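Long-range contact in 16S rRNA (guanine(1405)-N(7))-methyltransferase (Klebsiella pneumoniae, PDB 6PI9), which probably methylates the N7 position of guanine 1405 in 16S rRNA, using S-adenosyl-L-methionine as methyl donor and conferring resistance to various aminoglycosides: residues V134-V147 against W159-P173. Numbering follows the deposited sequence.
Sequences VTNALGMDIHLGCV and WHTRARACDLLSEIP. With SAH (S-adenosyl-L-homocysteine), chain B.
Met140 and Arg164 are neighbours on two parallel strands, 137-141 and 162-165, which helix 144-157 joins as a beta-alpha-beta unit of the Rossmann-like methyltransferase fold; 162-165 is one of the two outermost strands of the sheet within this chain. Met140 CG sits between its backbone N and carbonyl carbon (chi1 54°), and the flexible thioether then runs alongside the arginine, placing SD over one face of the guanidinium, 3.7 Å from Arg164 NH2. Pro173 CG reaches the same sulfur at 3.6 Å, while Met140 CB presses tightly on Cys166 CB. Arg164 turns its NH1 and NH2 end to Glu171, NH1 donating to OE1 and NH2 lying 2.6 Å from OE2 in a salt bridge, and Glu175 forms a second salt bridge to NH2; both carboxylates would offset its charge. On the other face, small Ala163 beside Gly139 accommodates Val147, whose CG1 lies 4.0 Å from Ala163 CB as the helix packs over the strands.

Where the pairing begins, Thr161 OG1 stands in for a backbone carbonyl, accepting a nearly straight bond (169°) from Ala137 N; the same hydroxyl donates to a water that bridges to Val134 O. Thr135 lays its CG2 methyl over the five-membered ring of Trp159, a CH-pi contact 14° off the ring normal. The backbone ladder then runs from Arg162 N on Ala137 O to Cys166 N on Asp141 O.

The strand ends deliver the cofactor ligands. In S-adenosyl-L-homocysteine, ribose O3' donates to Asp141 OD2 and O2' to OD1, the latter over a distance so short that its exact value is doubtful; the backbone N of Gly123 donates a further hydrogen bond to Asp141 OD2. Ile142 CG2 packs on Asp167 CB at 3.8 Å, and CG1 approaches the adenine. Arg29 and Thr26 hold Asp167 OD2, leaving OD1 to accept from adenine N6 and from Leu169 N in an Asx turn; beside it, Leu168 N donates to adenine N1 at 2.9 Å.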
ATOM      1  N   VAL A 134      -5.117   6.705  26.971  1.00 62.80           N
ATOM      2  CA  VAL A 134      -3.702   7.023  26.831  1.00 57.16           C
ATOM      3  C   VAL A 134      -3.642   8.430  26.245  1.00 57.09           C
ATOM      4  O   VAL A 134      -3.684   8.623  25.034  1.00 52.77           O
ATOM      5  CB  VAL A 134      -2.974   5.997  25.976  1.00 57.69           C
ATOM      6  CG1 VAL A 134      -1.473   6.376  25.816  1.00 53.69           C
ATOM      7  CG2 VAL A 134      -3.172   4.610  26.610  1.00 57.33           C
ATOM      8  N   THR A 135      -3.543   9.427  27.128  1.00 55.07           N
ATOM      9  CA  THR A 135      -3.696  10.824  26.740  1.00 56.50           C
ATOM     10  C   THR A 135      -2.435  11.645  27.011  1.00 57.22           C
ATOM     11  O   THR A 135      -2.488  12.881  27.061  1.00 60.24           O
ATOM     12  CB  THR A 135      -4.911  11.424  27.454  1.00 60.39           C
ATOM     13  OG1 THR A 135      -4.676  11.407  28.864  1.00 63.61           O
ATOM     14  CG2 THR A 135      -6.136  10.562  27.163  1.00 61.61           C
ATOM     15  N   ASN A 136      -1.293  10.985  27.174  1.00 55.49           N
ATOM     16  CA  ASN A 136      -0.032  11.678  27.382  1.00 54.81           C
ATOM     17  C   ASN A 136       0.979  11.174  26.367  1.00 52.84           C
ATOM     18  O   ASN A 136       2.006  10.617  26.749  1.00 55.54           O
ATOM     19  CB  ASN A 136       0.492  11.464  28.802  1.00 59.60           C
ATOM     20  CG  ASN A 136       1.708  12.316  29.116  1.00 56.39           C
ATOM     21  OD1 ASN A 136       1.974  13.317  28.451  1.00 55.16           O
ATOM     22  ND2 ASN A 136       2.462  11.909  30.134  1.00 58.95           N
ATOM     23  N   ALA A 137       0.673  11.312  25.070  1.00 44.13           N
ATOM     24  CA  ALA A 137       1.583  10.851  24.040  1.00 40.28           C
ATOM     25  C   ALA A 137       2.124  12.018  23.227  1.00 43.22           C
ATOM     26  O   ALA A 137       1.525  13.092  23.150  1.00 47.22           O
ATOM     27  CB  ALA A 137       0.943   9.823  23.067  1.00 41.39           C
ATOM     28  N   LEU A 138       3.274  11.802  22.596  1.00 37.55           N
ATOM     29  CA  LEU A 138       3.816  12.812  21.687  1.00 38.01           C
ATOM     30  C   LEU A 138       3.946  12.081  20.381  1.00 37.73           C
ATOM     31  O   LEU A 138       4.809  11.207  20.261  1.00 37.97           O
ATOM     32  CB  LEU A 138       5.184  13.326  22.116  1.00 39.66           C
ATOM     33  CG  LEU A 138       5.702  14.334  21.078  1.00 43.89           C
ATOM     34  CD1 LEU A 138       4.754  15.510  21.086  1.00 41.87           C
ATOM     35  CD2 LEU A 138       7.145  14.756  21.365  1.00 44.63           C
ATOM     36  N   GLY A 139       3.075  12.388  19.428  1.00 36.78           N
ATOM     37  CA  GLY A 139       3.216  11.782  18.121  1.00 33.79           C
ATOM     38  C   GLY A 139       4.209  12.523  17.262  1.00 36.13           C
ATOM     39  O   GLY A 139       4.490  13.717  17.425  1.00 37.13           O
ATOM     40  N   MET A 140       4.755  11.811  16.277  1.00 34.65           N
ATOM     41  CA  MET A 140       5.576  12.560  15.339  1.00 37.71           C
ATOM     42  C   MET A 140       5.500  11.885  13.992  1.00 34.99           C
ATOM     43  O   MET A 140       5.384  10.659  13.908  1.00 32.34           O
ATOM     44  CB  MET A 140       7.010  12.709  15.826  1.00 50.44           C
ATOM     45  CG  MET A 140       7.750  11.479  16.188  1.00 52.07           C
ATOM     46  SD  MET A 140       9.076  11.933  17.435  1.00 58.42           S
ATOM     47  CE  MET A 140       8.141  12.259  18.917  1.00 67.91           C
ATOM     48  N   ASP A 141       5.572  12.692  12.935  1.00 36.18           N
ATOM     49  CA  ASP A 141       5.374  12.115  11.606  1.00 32.88           C
ATOM     50  C   ASP A 141       5.849  13.146  10.578  1.00 32.04           C
ATOM     51  O   ASP A 141       6.042  14.325  10.889  1.00 30.75           O
ATOM     52  CB  ASP A 141       3.897  11.755  11.423  1.00 34.47           C
ATOM     53  CG  ASP A 141       3.674  10.650  10.374  1.00 40.19           C
ATOM     54  OD1 ASP A 141       4.105  10.816   9.239  1.00 35.15           O
ATOM     55  OD2 ASP A 141       3.114   9.595  10.744  1.00 40.10           O
ATOM     56  N   ILE A 142       6.025  12.689   9.334  1.00 30.99           N
ATOM     57  CA  ILE A 142       6.327  13.622   8.245  1.00 33.36           C
ATOM     58  C   ILE A 142       5.067  14.172   7.610  1.00 35.69           C
ATOM     59  O   ILE A 142       5.136  15.103   6.785  1.00 41.81           O
ATOM     60  CB  ILE A 142       7.120  12.929   7.139  1.00 35.30           C
ATOM     61  CG1 ILE A 142       6.463  11.623   6.758  1.00 35.50           C
ATOM     62  CG2 ILE A 142       8.555  12.787   7.533  1.00 37.33           C
ATOM     63  CD1 ILE A 142       7.140  11.117   5.416  1.00 35.03           C
ATOM     64  N   HIS A 143       3.925  13.557   7.907  1.00 37.08           N
ATOM     65  CA  HIS A 143       2.615  13.939   7.402  1.00 39.17           C
ATOM     66  C   HIS A 143       2.041  15.016   8.302  1.00 37.91           C
ATOM     67  O   HIS A 143       1.509  14.737   9.378  1.00 37.04           O
ATOM     68  CB  HIS A 143       1.696  12.715   7.352  1.00 47.12           C
ATOM     69  CG  HIS A 143       0.541  12.916   6.429  1.00 48.04           C
ATOM     70  ND1 HIS A 143      -0.237  14.054   6.463  1.00 53.05           N
ATOM     71  CD2 HIS A 143       0.057  12.157   5.421  1.00 50.90           C
ATOM     72  CE1 HIS A 143      -1.155  13.993   5.511  1.00 55.13           C
ATOM     73  NE2 HIS A 143      -1.008  12.844   4.871  1.00 55.54           N
ATOM     74  N   LEU A 144       2.180  16.270   7.878  1.00 38.79           N
ATOM     75  CA  LEU A 144       1.677  17.381   8.670  1.00 39.99           C
ATOM     76  C   LEU A 144       0.159  17.412   8.734  1.00 42.14           C
ATOM     77  O   LEU A 144      -0.403  18.085   9.603  1.00 42.32           O
ATOM     78  CB  LEU A 144       2.194  18.694   8.073  1.00 41.98           C
ATOM     79  CG  LEU A 144       3.697  18.705   7.806  1.00 41.77           C
ATOM     80  CD1 LEU A 144       4.075  20.056   7.279  1.00 47.83           C
ATOM     81  CD2 LEU A 144       4.436  18.440   9.103  1.00 42.87           C
ATOM     82  N   GLY A 145      -0.534  16.703   7.849  1.00 48.25           N
ATOM     83  CA  GLY A 145      -1.975  16.596   8.024  1.00 52.55           C
ATOM     84  C   GLY A 145      -2.315  15.770   9.253  1.00 51.57           C
ATOM     85  O   GLY A 145      -3.170  16.148  10.059  1.00 53.21           O
ATOM     86  N   CYS A 146      -1.641  14.628   9.414  1.00 50.12           N
ATOM     87  CA  CYS A 146      -1.777  13.836  10.634  1.00 49.80           C
ATOM     88  C   CYS A 146      -1.447  14.671  11.871  1.00 49.53           C
ATOM     89  O   CYS A 146      -2.214  14.707  12.846  1.00 49.31           O
ATOM     90  CB  CYS A 146      -0.870  12.634  10.544  1.00 48.84           C
ATOM     91  SG  CYS A 146      -1.576  11.425   9.388  1.00 50.94           S
ATOM     92  N   VAL A 147      -0.292  15.331  11.842  1.00 45.60           N
ATOM     93  CA  VAL A 147       0.136  16.140  12.975  1.00 46.02           C
ATOM     94  C   VAL A 147      -0.948  17.136  13.331  1.00 44.95           C
ATOM     95  O   VAL A 147      -1.297  17.319  14.504  1.00 46.75           O
ATOM     96  CB  VAL A 147       1.470  16.839  12.646  1.00 42.69           C
ATOM     97  CG1 VAL A 147       1.790  17.893  13.705  1.00 45.00           C
ATOM     98  CG2 VAL A 147       2.558  15.833  12.573  1.00 40.54           C
ATOM     99  N   TRP A 159      -6.606  16.670  26.266  1.00 73.56           N
ATOM    100  CA  TRP A 159      -5.490  15.740  26.413  1.00 68.57           C
ATOM    101  C   TRP A 159      -4.161  16.490  26.489  1.00 66.01           C
ATOM    102  O   TRP A 159      -4.016  17.607  25.979  1.00 63.77           O
ATOM    103  CB  TRP A 159      -5.443  14.757  25.240  1.00 60.90           C
ATOM    104  CG  TRP A 159      -6.703  13.952  25.062  1.00 69.06           C
ATOM    105  CD1 TRP A 159      -7.718  13.776  25.991  1.00 71.68           C
ATOM    106  CD2 TRP A 159      -7.091  13.209  23.902  1.00 68.32           C
ATOM    107  NE1 TRP A 159      -8.695  12.966  25.467  1.00 73.09           N
ATOM    108  CE2 TRP A 159      -8.340  12.603  24.191  1.00 72.04           C
ATOM    109  CE3 TRP A 159      -6.510  12.997  22.646  1.00 67.34           C
ATOM    110  CZ2 TRP A 159      -9.009  11.788  23.264  1.00 74.23           C
ATOM    111  CZ3 TRP A 159      -7.169  12.181  21.735  1.00 70.00           C
ATOM    112  CH2 TRP A 159      -8.412  11.593  22.046  1.00 69.43           C
ATOM    113  N   HIS A 160      -3.183  15.867  27.149  1.00 58.06           N
ATOM    114  CA  HIS A 160      -1.832  16.400  27.084  1.00 57.42           C
ATOM    115  C   HIS A 160      -1.145  16.000  25.799  1.00 52.70           C
ATOM    116  O   HIS A 160      -0.138  16.618  25.441  1.00 49.72           O
ATOM    117  CB  HIS A 160      -1.022  15.940  28.288  1.00 62.25           C
ATOM    118  CG  HIS A 160      -1.564  16.469  29.588  1.00 72.66           C
ATOM    119  ND1 HIS A 160      -1.423  15.804  30.790  1.00 78.92           N
ATOM    120  CD2 HIS A 160      -2.248  17.605  29.862  1.00 79.08           C
ATOM    121  CE1 HIS A 160      -2.004  16.509  31.749  1.00 83.09           C
ATOM    122  NE2 HIS A 160      -2.505  17.610  31.212  1.00 81.71           N
ATOM    123  N   THR A 161      -1.719  15.031  25.096  1.00 50.42           N
ATOM    124  CA  THR A 161      -1.174  14.547  23.840  1.00 46.32           C
ATOM    125  C   THR A 161      -0.992  15.668  22.823  1.00 46.50           C
ATOM    126  O   THR A 161      -1.836  16.557  22.695  1.00 50.56           O
ATOM    127  CB  THR A 161      -2.104  13.460  23.295  1.00 51.25           C
ATOM    128  OG1 THR A 161      -1.929  12.281  24.084  1.00 49.84           O
ATOM    129  CG2 THR A 161      -1.782  13.081  21.860  1.00 47.75           C
ATOM    130  N   ARG A 162       0.115  15.590  22.080  1.00 44.90           N
ATOM    131  CA  ARG A 162       0.464  16.562  21.044  1.00 43.94           C
ATOM    132  C   ARG A 162       1.183  15.795  19.944  1.00 43.04           C
ATOM    133  O   ARG A 162       1.627  14.675  20.149  1.00 42.25           O
ATOM    134  CB  ARG A 162       1.380  17.668  21.570  1.00 42.03           C
ATOM    135  CG  ARG A 162       0.759  18.662  22.571  1.00 45.05           C
ATOM    136  CD  ARG A 162      -0.394  19.456  22.005  1.00 49.70           C
ATOM    137  NE  ARG A 162      -0.917  20.443  22.964  1.00 53.34           N
ATOM    138  CZ  ARG A 162      -1.844  20.177  23.895  1.00 59.18           C
ATOM    139  NH1 ARG A 162      -2.367  18.966  23.991  1.00 57.87           N
ATOM    140  NH2 ARG A 162      -2.275  21.139  24.725  1.00 63.13           N
ATOM    141  N   ALA A 163       1.367  16.434  18.789  1.00 40.54           N
ATOM    142  CA  ALA A 163       2.188  15.842  17.732  1.00 40.06           C
ATOM    143  C   ALA A 163       3.050  16.926  17.099  1.00 38.25           C
ATOM    144  O   ALA A 163       2.739  18.117  17.173  1.00 40.96           O
ATOM    145  CB  ALA A 163       1.349  15.172  16.644  1.00 39.93           C
ATOM    146  N   ARG A 164       4.147  16.496  16.465  1.00 36.33           N
ATOM    147  CA  ARG A 164       5.020  17.451  15.809  1.00 41.67           C
ATOM    148  C   ARG A 164       5.642  16.808  14.582  1.00 39.23           C
ATOM    149  O   ARG A 164       5.699  15.587  14.442  1.00 37.69           O
ATOM    150  CB  ARG A 164       6.129  17.912  16.750  1.00 40.86           C
ATOM    151  CG  ARG A 164       6.964  16.690  17.188  1.00 40.70           C
ATOM    152  CD  ARG A 164       8.346  17.140  17.395  1.00 48.03           C
ATOM    153  NE  ARG A 164       9.317  16.174  17.900  1.00 46.14           N
ATOM    154  CZ  ARG A 164      10.348  15.707  17.208  1.00 45.25           C
ATOM    155  NH1 ARG A 164      10.553  16.076  15.928  1.00 43.27           N
ATOM    156  NH2 ARG A 164      11.207  14.904  17.819  1.00 44.88           N
ATOM    157  N   ALA A 165       6.103  17.659  13.678  1.00 34.62           N
ATOM    158  CA  ALA A 165       6.835  17.165  12.503  1.00 33.67           C
ATOM    159  C   ALA A 165       8.100  16.392  12.882  1.00 33.70           C
ATOM    160  O   ALA A 165       8.929  16.880  13.655  1.00 33.72           O
ATOM    161  CB  ALA A 165       7.223  18.371  11.662  1.00 32.81           C
ATOM    162  N   CYS A 166       8.361  15.282  12.191  1.00 33.55           N
ATOM    163  CA  CYS A 166       9.624  14.588  12.443  1.00 35.79           C
ATOM    164  C   CYS A 166       9.951  13.685  11.268  1.00 35.10           C
ATOM    165  O   CYS A 166       9.122  12.826  10.953  1.00 36.38           O
ATOM    166  CB  CYS A 166       9.472  13.681  13.681  1.00 39.07           C
ATOM    167  SG  CYS A 166      10.928  12.655  13.950  1.00 41.35           S
ATOM    168  N   ASP A 167      11.140  13.814  10.683  1.00 33.06           N
ATOM    169  CA  ASP A 167      11.591  12.853   9.658  1.00 34.86           C
ATOM    170  C   ASP A 167      12.611  11.944  10.337  1.00 28.65           C
ATOM    171  O   ASP A 167      13.734  12.372  10.621  1.00 34.18           O
ATOM    172  CB  ASP A 167      12.170  13.548   8.405  1.00 34.27           C
ATOM    173  CG  ASP A 167      12.491  12.535   7.276  1.00 40.83           C
ATOM    174  OD1 ASP A 167      12.742  11.344   7.580  1.00 35.26           O
ATOM    175  OD2 ASP A 167      12.575  12.945   6.098  1.00 42.27           O
ATOM    176  N   LEU A 168      12.222  10.690  10.551  1.00 29.82           N
ATOM    177  CA  LEU A 168      13.019   9.687  11.256  1.00 35.12           C
ATOM    178  C   LEU A 168      14.258   9.214  10.485  1.00 39.32           C
ATOM    179  O   LEU A 168      15.051   8.418  11.024  1.00 34.32           O
ATOM    180  CB  LEU A 168      12.130   8.516  11.603  1.00 32.39           C
ATOM    181  CG  LEU A 168      11.071   8.877  12.674  1.00 35.44           C
ATOM    182  CD1 LEU A 168      10.101   7.726  12.727  1.00 33.69           C
ATOM    183  CD2 LEU A 168      11.672   9.072  14.083  1.00 32.68           C
ATOM    184  N   LEU A 169      14.476   9.668   9.249  1.00 31.75           N
ATOM    185  CA  LEU A 169      15.736   9.414   8.582  1.00 35.45           C
ATOM    186  C   LEU A 169      16.766  10.470   8.916  1.00 43.44           C
ATOM    187  O   LEU A 169      17.982  10.253   8.743  1.00 45.64           O
ATOM    188  CB  LEU A 169      15.537   9.380   7.049  1.00 39.84           C
ATOM    189  CG  LEU A 169      15.364   7.967   6.434  1.00 45.83           C
ATOM    190  CD1 LEU A 169      16.609   7.253   6.625  1.00 52.15           C
ATOM    191  CD2 LEU A 169      14.365   7.110   7.094  1.00 41.18           C
ATOM    192  N   SER A 170      16.332  11.644   9.340  1.00 40.55           N
ATOM    193  CA  SER A 170      17.329  12.632   9.660  1.00 43.93           C
ATOM    194  C   SER A 170      17.311  13.029  11.121  1.00 44.01           C
ATOM    195  O   SER A 170      18.157  13.837  11.536  1.00 43.79           O
ATOM    196  CB  SER A 170      17.185  13.850   8.728  1.00 49.53           C
ATOM    197  OG  SER A 170      15.834  14.138   8.502  1.00 50.12           O
ATOM    198  N   GLU A 171      16.432  12.430  11.932  1.00 41.95           N
ATOM    199  CA  GLU A 171      16.388  12.774  13.350  1.00 45.56           C
ATOM    200  C   GLU A 171      16.170  11.498  14.155  1.00 43.52           C
ATOM    201  O   GLU A 171      15.304  10.706  13.803  1.00 38.42           O
ATOM    202  CB  GLU A 171      15.247  13.778  13.618  1.00 47.72           C
ATOM    203  CG  GLU A 171      15.080  14.142  15.072  1.00 57.18           C
ATOM    204  CD  GLU A 171      13.802  14.951  15.400  1.00 59.29           C
ATOM    205  OE1 GLU A 171      13.082  15.464  14.504  1.00 54.43           O
ATOM    206  OE2 GLU A 171      13.547  15.099  16.602  1.00 57.52           O
ATOM    207  N   ILE A 172      16.933  11.306  15.217  1.00 40.31           N
ATOM    208  CA  ILE A 172      16.617  10.275  16.216  1.00 45.20           C
ATOM    209  C   ILE A 172      15.971  10.993  17.369  1.00 48.17           C
ATOM    210  O   ILE A 172      16.620  11.883  17.980  1.00 43.22           O
ATOM    211  CB  ILE A 172      17.883   9.505  16.621  1.00 53.76           C
ATOM    212  CG1 ILE A 172      18.189   8.465  15.531  1.00 57.22           C
ATOM    213  CG2 ILE A 172      17.689   8.814  17.965  1.00 57.55           C
ATOM    214  CD1 ILE A 172      19.357   7.573  15.864  1.00 64.83           C
ATOM    215  N   PRO A 173      14.665  10.822  17.625  1.00 42.52           N
ATOM    216  CA  PRO A 173      13.976  11.633  18.641  1.00 42.56           C
ATOM    217  C   PRO A 173      14.707  11.597  19.959  1.00 47.59           C
ATOM    218  O   PRO A 173      15.074  10.514  20.450  1.00 48.21           O
ATOM    219  CB  PRO A 173      12.602  10.984  18.762  1.00 40.51           C
ATOM    220  CG  PRO A 173      12.373  10.373  17.333  1.00 43.05           C
ATOM    221  CD  PRO A 173      13.736   9.932  16.877  1.00 42.77           C
TER
HETATM  222  N   SAH B 301       2.238   4.044  13.438  1.00 31.10           N
HETATM  223  CA  SAH B 301       0.954   4.416  12.802  1.00 37.56           C
HETATM  224  CB  SAH B 301       1.147   4.687  11.320  1.00 32.30           C
HETATM  225  CG  SAH B 301       1.846   3.581  10.478  1.00 33.14           C
HETATM  226  SD  SAH B 301       1.730   3.957   8.668  1.00 39.99           S
HETATM  227  C   SAH B 301      -0.094   3.302  12.992  1.00 42.37           C
HETATM  228  O   SAH B 301       0.338   2.146  13.179  1.00 39.26           O
HETATM  229  OXT SAH B 301      -1.318   3.528  12.916  1.00 39.30           O
HETATM  230  C5' SAH B 301       3.461   4.540   8.407  1.00 39.29           C
HETATM  231  C4' SAH B 301       3.686   6.022   8.831  1.00 38.86           C
HETATM  232  O4' SAH B 301       5.097   6.326   8.793  1.00 37.65           O
HETATM  233  C3' SAH B 301       2.963   7.131   8.013  1.00 40.94           C
HETATM  234  O3' SAH B 301       2.157   7.954   8.881  1.00 41.88           O
HETATM  235  C2' SAH B 301       4.085   7.971   7.405  1.00 38.14           C
HETATM  236  O2' SAH B 301       3.710   9.351   7.410  1.00 39.56           O
HETATM  237  C1' SAH B 301       5.206   7.712   8.422  1.00 34.99           C
HETATM  238  N9  SAH B 301       6.546   7.828   7.879  1.00 32.75           N
HETATM  239  C8  SAH B 301       7.050   7.191   6.773  1.00 35.06           C
HETATM  240  N7  SAH B 301       8.383   7.483   6.696  1.00 34.29           N
HETATM  241  C5  SAH B 301       8.685   8.348   7.716  1.00 32.95           C
HETATM  242  C6  SAH B 301       9.830   9.008   8.100  1.00 34.53           C
HETATM  243  N6  SAH B 301      10.951   8.944   7.412  1.00 31.44           N
HETATM  244  N1  SAH B 301       9.795   9.756   9.265  1.00 30.01           N
HETATM  245  C2  SAH B 301       8.647   9.923   9.963  1.00 30.24           C
HETATM  246  N3  SAH B 301       7.489   9.292   9.594  1.00 33.28           N
HETATM  247  C4  SAH B 301       7.552   8.518   8.474  1.00 30.83           C
HETATM  248  O   HOH W   1      -3.133  10.093  22.791  1.00 56.63           O
HETATM  249  O   HOH W   2      -3.920  13.859  29.915  1.00 67.21           O
HETATM  250  O   HOH W   3       2.306  15.947  24.596  1.00 53.13           O